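Local coordinates for protein haloacid dehalogenase-like hydrolase (Salmonella enterica subsp. enterica serovar Typhi, PDB 4EZE) that probably hydrolyses O-phosphoserine to serine and phosphate, the last step of L-serine biosynthesis, with magnesium as cofactor, at residues I120-G124 and V125-A129; K164-K168 and A169-A173; V226-D230 and N231-D235. All coordinates share one frame; numbering follows the deposited sequence.

Contact 1 of 3, residues I120-G124 and V125-A129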
# COMPACT_ATOMS: atom_id res chain seq x y z
N ILE A 120 -0.51 2.95 -7.99
CA ILE A 120 -0.52 2.65 -9.43
C ILE A 120 0.27 1.39 -9.63
O ILE A 120 1.12 1.08 -8.81
CB ILE A 120 0.07 3.81 -10.27
CG1 ILE A 120 1.50 4.14 -9.82
CG2 ILE A 120 -0.79 5.06 -10.15
CD1 ILE A 120 2.20 5.12 -10.76
N ALA A 121 -0.02 0.62 -10.68
CA ALA A 121 0.72 -0.62 -10.89
C ALA A 121 2.16 -0.36 -11.32
O ALA A 121 3.07 -1.18 -11.07
CB ALA A 121 0.02 -1.52 -11.89
N GLU A 122 2.41 0.80 -11.92
CA GLU A 122 3.71 1.01 -12.57
C GLU A 122 4.76 1.71 -11.72
O GLU A 122 4.51 2.16 -10.60
CB GLU A 122 3.53 1.75 -13.91
CG GLU A 122 2.57 1.07 -14.89
CD GLU A 122 1.13 1.50 -14.70
OE1 GLU A 122 0.86 2.25 -13.74
OE2 GLU A 122 0.27 1.07 -15.51
N GLU A 123 5.96 1.79 -12.28
CA GLU A 123 7.04 2.56 -11.69
C GLU A 123 7.29 3.82 -12.54
O GLU A 123 7.93 3.76 -13.57
CB GLU A 123 8.32 1.74 -11.65
CG GLU A 123 8.30 0.53 -10.74
CD GLU A 123 8.59 0.87 -9.29
OE1 GLU A 123 9.68 1.41 -9.02
OE2 GLU A 123 7.73 0.58 -8.42
N GLY A 124 6.79 4.95 -12.06
CA GLY A 124 6.82 6.21 -12.80
C GLY A 124 8.12 6.54 -13.51
O GLY A 124 8.13 6.77 -14.71
N VAL A 125 9.22 6.57 -12.77
CA VAL A 125 10.51 6.88 -13.38
C VAL A 125 11.00 5.85 -14.40
O VAL A 125 11.63 6.21 -15.39
CB VAL A 125 11.59 7.14 -12.32
CG1 VAL A 125 12.97 7.19 -12.98
CG2 VAL A 125 11.31 8.44 -11.59
N ASP A 126 10.73 4.57 -14.15
CA ASP A 126 11.03 3.53 -15.13
C ASP A 126 10.25 3.74 -16.41
O ASP A 126 10.77 3.54 -17.50
CB ASP A 126 10.69 2.14 -14.61
CG ASP A 126 11.66 1.66 -13.58
OD1 ASP A 126 12.62 2.40 -13.28
OD2 ASP A 126 11.45 0.55 -13.05
N GLU A 127 8.99 4.13 -16.26
CA GLU A 127 8.14 4.34 -17.41
C GLU A 127 8.61 5.52 -18.22
O GLU A 127 8.49 5.52 -19.43
CB GLU A 127 6.70 4.56 -16.98
CG GLU A 127 6.04 3.29 -16.49
CD GLU A 127 5.92 2.25 -17.59
OE1 GLU A 127 5.37 2.58 -18.66
OE2 GLU A 127 6.38 1.12 -17.38
N ILE A 128 9.14 6.53 -17.56
CA ILE A 128 9.62 7.68 -18.29
C ILE A 128 10.86 7.26 -19.07
O ILE A 128 11.00 7.58 -20.24
CB ILE A 128 9.97 8.81 -17.35
CG1 ILE A 128 8.70 9.29 -16.65
CG2 ILE A 128 10.64 9.94 -18.11
CD1 ILE A 128 8.99 10.27 -15.53
N ALA A 129 11.73 6.51 -18.40
CA ALA A 129 12.92 5.94 -19.00
C ALA A 129 12.62 5.13 -20.25
O ALA A 129 13.29 5.30 -21.27
CB ALA A 129 13.65 5.08 -17.99
O HOH W 1 10.80 4.11 -10.89
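The N-terminal turn of helix 124-131 brings Glu123, at the N-cap position, and Gly124 against Asp126, Glu127 and Ile128. This start lies beside the predicted active site. Two backbone bonds close the turn. Glu127 N gives its hydrogen to Glu123 O at 2.9 Å, and Ile128 N does the same to Gly124 O at 3.0 Å. The side chains then fold back over this backbone. Ile128 CG1 rests 3.2 Å from Gly124 O. Its torsion puts CG1 beside its own backbone N (chi1 -65°), and the carbonyl lies on that side. Glu127 CG comes up to Glu123 O and also touches Glu122 CB at 3.9 Å. Beyond this the two glutamates separate. Glu122 reaches Thr179 through OE2. Glu127 is held by salt bridges to Arg130 and Arg177.

Glu123 and Asp126 run side by side and point the same way. The touching is done by Glu123 CB, which lies 3.6 Å from Asp126 OD2. The carboxylate planes are turned 58° apart. Glu123 OE1 and Asp126 OD2 are like charges 4.5 Å apart. Water 1 accepts a bond from Asp126 N at 3.3 Å and gives a weak one to Glu123 OE1. The other oxygen, Glu123 OE2, is bonded to Ser117 OG.

The sodium ion bound by Asp114, Asp116 and Asp270 is about 5 Å from the nearest side-chain atom of Glu123. Gly124 N is bonded to Asp116 OD1, the predicted proton donor, and so ties the helix start to the site. Helix 124-131 touches two other helices. Glu127 and Ile128 touch helix 168-176 at Val174, while Asp126 and Ala129 touch Ile138 of helix 135-146.

Contact 2 of 3, residues K164-K168 and A169-A173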
# COMPACT_ATOMS: atom_id res chain seq x y z
N LYS A 164 17.00 14.98 -17.33
CA LYS A 164 17.06 16.41 -17.52
C LYS A 164 16.65 16.78 -18.94
O LYS A 164 17.06 16.15 -19.90
CB LYS A 164 18.48 16.89 -17.27
CG LYS A 164 18.57 18.39 -17.06
CD LYS A 164 20.01 18.86 -16.98
CE LYS A 164 20.12 20.38 -17.12
NZ LYS A 164 21.55 20.82 -17.23
N GLY A 165 15.85 17.83 -19.08
CA GLY A 165 15.33 18.21 -20.40
C GLY A 165 14.03 17.54 -20.88
O GLY A 165 13.50 17.91 -21.92
N THR A 166 13.49 16.58 -20.14
CA THR A 166 12.24 15.95 -20.57
C THR A 166 11.10 16.96 -20.53
O THR A 166 10.92 17.66 -19.54
CB THR A 166 11.86 14.77 -19.67
OG1 THR A 166 12.93 13.82 -19.63
CG2 THR A 166 10.61 14.10 -20.18
N PRO A 167 10.35 17.06 -21.63
CA PRO A 167 9.25 18.02 -21.77
C PRO A 167 8.06 17.67 -20.87
O PRO A 167 7.68 16.50 -20.75
CB PRO A 167 8.82 17.89 -23.24
CG PRO A 167 9.86 17.04 -23.90
CD PRO A 167 10.58 16.26 -22.84
N LYS A 168 7.46 18.70 -20.27
CA LYS A 168 6.28 18.53 -19.43
C LYS A 168 5.28 17.58 -20.10
O LYS A 168 4.61 16.79 -19.43
CB LYS A 168 5.63 19.89 -19.16
CG LYS A 168 4.72 19.96 -17.93
CD LYS A 168 4.85 21.29 -17.21
CE LYS A 168 3.90 22.34 -17.75
NZ LYS A 168 2.60 22.33 -17.02
N ALA A 169 5.19 17.66 -21.42
CA ALA A 169 4.17 16.93 -22.16
C ALA A 169 4.43 15.42 -22.22
O ALA A 169 3.49 14.62 -22.26
CB ALA A 169 4.03 17.52 -23.56
N VAL A 170 5.69 15.04 -22.27
CA VAL A 170 6.05 13.63 -22.26
C VAL A 170 5.67 13.04 -20.89
O VAL A 170 5.01 11.99 -20.80
CB VAL A 170 7.55 13.46 -22.53
CG1 VAL A 170 8.00 12.03 -22.26
CG2 VAL A 170 7.87 13.88 -23.96
N LEU A 171 6.06 13.75 -19.84
CA LEU A 171 5.75 13.39 -18.47
C LEU A 171 4.25 13.27 -18.24
O LEU A 171 3.77 12.29 -17.64
CB LEU A 171 6.30 14.46 -17.54
CG LEU A 171 7.81 14.59 -17.46
CD1 LEU A 171 8.15 15.85 -16.68
CD2 LEU A 171 8.43 13.37 -16.78
N ASN A 172 3.50 14.25 -18.70
CA ASN A 172 2.06 14.22 -18.53
C ASN A 172 1.48 13.03 -19.26
O ASN A 172 0.58 12.36 -18.76
CB ASN A 172 1.43 15.51 -19.04
CG ASN A 172 1.54 16.64 -18.04
OD1 ASN A 172 1.53 16.43 -16.84
ND2 ASN A 172 1.62 17.86 -18.55
N ALA A 173 2.00 12.76 -20.45
CA ALA A 173 1.55 11.63 -21.24
C ALA A 173 1.86 10.33 -20.53
O ALA A 173 1.05 9.42 -20.52
CB ALA A 173 2.19 11.65 -22.60
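Val170 packs back against Thr166 and Pro167, the residues that lead into its helix. Its CB sits 3.5 Å from Pro167 O and 3.9 Å from Thr166 CG2. One methyl, CG1, is turned anti to the backbone N (chi1 169°) and also meets Thr166 CG2. The two side chains cross at about a right angle. The other methyl, CG2, lies against the proline ring, 3.7 Å from Pro167 CG and a little further from Pro167 CD. Pro167 is at the N-cap position of helix 168-176, one of the helices inserted between strands 110-113 and 197-202, as in the C1 caps of HAD phosphatases. Its carbonyl takes two weak bonds. Val170 N is 2.9 Å from Pro167 O but poorly angled; Leu171 N is well aligned but long at 3.3 Å. A stronger helical bond runs from Asn172 N to Lys168 O at 2.9 Å. Leu171 CG stands 3.9 Å from Thr166 CG2, so this methyl is shared by Val170 and Leu171. Thr166 OG1 is bonded to Leu163 O. Lys168 and Asn172 lie alongside each other, with Lys168 CG 3.8 Å from Asn172 ND2. Asn172 also touches Ile207 and Arg211 of helix 206-216.

Contact 3 of 3, residues V226-D230 and N231-D235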
# COMPACT_ATOMS: atom_id res chain seq x y z
N VAL A 226 10.75 17.98 -8.15
CA VAL A 226 11.77 18.31 -9.15
C VAL A 226 11.23 19.43 -10.02
O VAL A 226 10.19 19.28 -10.64
CB VAL A 226 12.15 17.10 -10.00
CG1 VAL A 226 13.24 17.49 -11.00
CG2 VAL A 226 12.62 15.98 -9.07
N GLU A 227 11.92 20.57 -10.00
CA GLU A 227 11.40 21.76 -10.65
C GLU A 227 11.32 21.56 -12.16
O GLU A 227 12.15 20.90 -12.76
CB GLU A 227 12.28 22.97 -10.36
CG GLU A 227 11.83 24.22 -11.09
CD GLU A 227 12.91 25.29 -11.16
OE1 GLU A 227 14.10 24.99 -10.93
OE2 GLU A 227 12.57 26.45 -11.46
N ILE A 228 10.29 22.14 -12.76
CA ILE A 228 10.14 22.16 -14.19
C ILE A 228 10.16 23.62 -14.59
O ILE A 228 9.39 24.42 -14.07
CB ILE A 228 8.79 21.58 -14.63
CG1 ILE A 228 8.85 20.05 -14.62
CG2 ILE A 228 8.40 22.13 -15.99
CD1 ILE A 228 7.49 19.39 -14.61
N ARG A 229 11.05 23.96 -15.51
CA ARG A 229 11.23 25.33 -15.94
C ARG A 229 11.32 25.40 -17.46
O ARG A 229 11.96 24.53 -18.09
CB ARG A 229 12.48 25.93 -15.30
CG ARG A 229 12.42 27.44 -15.21
CD ARG A 229 13.77 28.03 -14.84
NE ARG A 229 14.46 27.23 -13.82
CZ ARG A 229 15.61 27.58 -13.25
NH1 ARG A 229 16.19 28.72 -13.58
NH2 ARG A 229 16.17 26.80 -12.33
N ASP A 230 10.70 26.42 -18.05
CA ASP A 230 10.58 26.54 -19.52
C ASP A 230 10.01 25.27 -20.06
O ASP A 230 10.40 24.81 -21.13
CB ASP A 230 11.95 26.80 -20.19
CG ASP A 230 12.65 27.99 -19.60
OD1 ASP A 230 11.95 29.00 -19.36
OD2 ASP A 230 13.88 27.93 -19.35
N ASN A 231 9.12 24.68 -19.28
CA ASN A 231 8.43 23.48 -19.73
C ASN A 231 9.26 22.22 -19.89
O ASN A 231 8.82 21.24 -20.51
CB ASN A 231 7.63 23.80 -20.97
CG ASN A 231 6.35 24.54 -20.64
OD1 ASN A 231 6.21 25.72 -20.96
ND2 ASN A 231 5.44 23.86 -19.95
N VAL A 232 10.47 22.20 -19.34
CA VAL A 232 11.20 20.94 -19.35
C VAL A 232 11.71 20.64 -17.96
O VAL A 232 11.95 21.54 -17.15
CB VAL A 232 12.36 20.91 -20.39
CG1 VAL A 232 11.80 20.76 -21.80
CG2 VAL A 232 13.26 22.13 -20.28
N LEU A 233 11.83 19.35 -17.66
CA LEU A 233 12.35 18.91 -16.37
C LEU A 233 13.74 19.47 -16.11
O LEU A 233 14.62 19.35 -16.94
CB LEU A 233 12.40 17.37 -16.31
CG LEU A 233 12.52 16.77 -14.91
CD1 LEU A 233 11.21 17.02 -14.18
CD2 LEU A 233 12.82 15.27 -14.97
N THR A 234 13.94 20.09 -14.94
CA THR A 234 15.27 20.48 -14.52
C THR A 234 15.82 19.34 -13.68
O THR A 234 15.19 18.31 -13.55
CB THR A 234 15.25 21.73 -13.60
OG1 THR A 234 14.48 21.44 -12.43
CG2 THR A 234 14.62 22.94 -14.32
N ASP A 235 17.00 19.54 -13.08
CA ASP A 235 17.51 18.66 -12.04
C ASP A 235 17.53 19.41 -10.71
O ASP A 235 18.35 19.10 -9.85
CB ASP A 235 18.94 18.23 -12.36
CG ASP A 235 19.90 19.42 -12.39
OD1 ASP A 235 19.47 20.54 -12.05
OD2 ASP A 235 21.09 19.24 -12.73
O HOH W 2 7.70 25.75 -16.80
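Ile228 and Leu233 face each other as a non-hydrogen-bonded antiparallel pair in a two-stranded hairpin. Their side chains cross at a slant, and Leu233 CD1 meets Ile228 CG1 at 3.9 Å. The same methyl touches Val226 CG1 at 3.8 Å. A chi1 of -162° turns the Leu233 branch away from its own N and toward both partners. Arg229 and Val232 form the next, hydrogen-bonded pair, and their side chains lie on the other face. Val232 N bonds to Arg229 O at 3.0 Å. A type I' turn from Arg229 to Val232 closes the hairpin, with Asp230 and Asn231 both at positive phi.

Thr234 CG2 lies 3.8 Å from Arg229 CB. Glu227 and Thr234 slant across each other. Thr234 N bonds to Glu227 O at 2.9 Å. Thr234 OG1 also turns to this oxygen, but the modelled separation is too short to be trusted. OG1 is also hydrogen-bonded to Asn236 N. Arg229 NH2 approaches Glu227 OE1 on its syn side, 3.1 Å away and tilted 24° out of the carboxylate plane, in a salt bridge within one strand. The hairpin thus sets apolar contacts among Val226, Ile228 and Leu233 apart from a salt bridge between Glu227 and Arg229, in which each charge probably offsets the other, while Asn236 gives Glu227 OE1 a second partner.

In the fold
The three contacts follow one another along the chain. Contacts 1 and 2 begin helices 124-131 and 168-176, and their centres are 13 Å apart. These helices pack directly, with Ile128 CD1 3.4 Å from Leu171 CD2. Contact 3 is the hairpin that follows strand 220-224, an outer strand of the parallel sheet. Its centre is 9 Å from contact 2. Probable backbone bonds join Thr166 O to Leu233 N and Lys168 N to Asn231 O. Contacts 1 and 3 do not touch. All three lie on one side of the chain's centre. Helix 168-176 therefore links the hairpin to the helix that starts beside the sodium site.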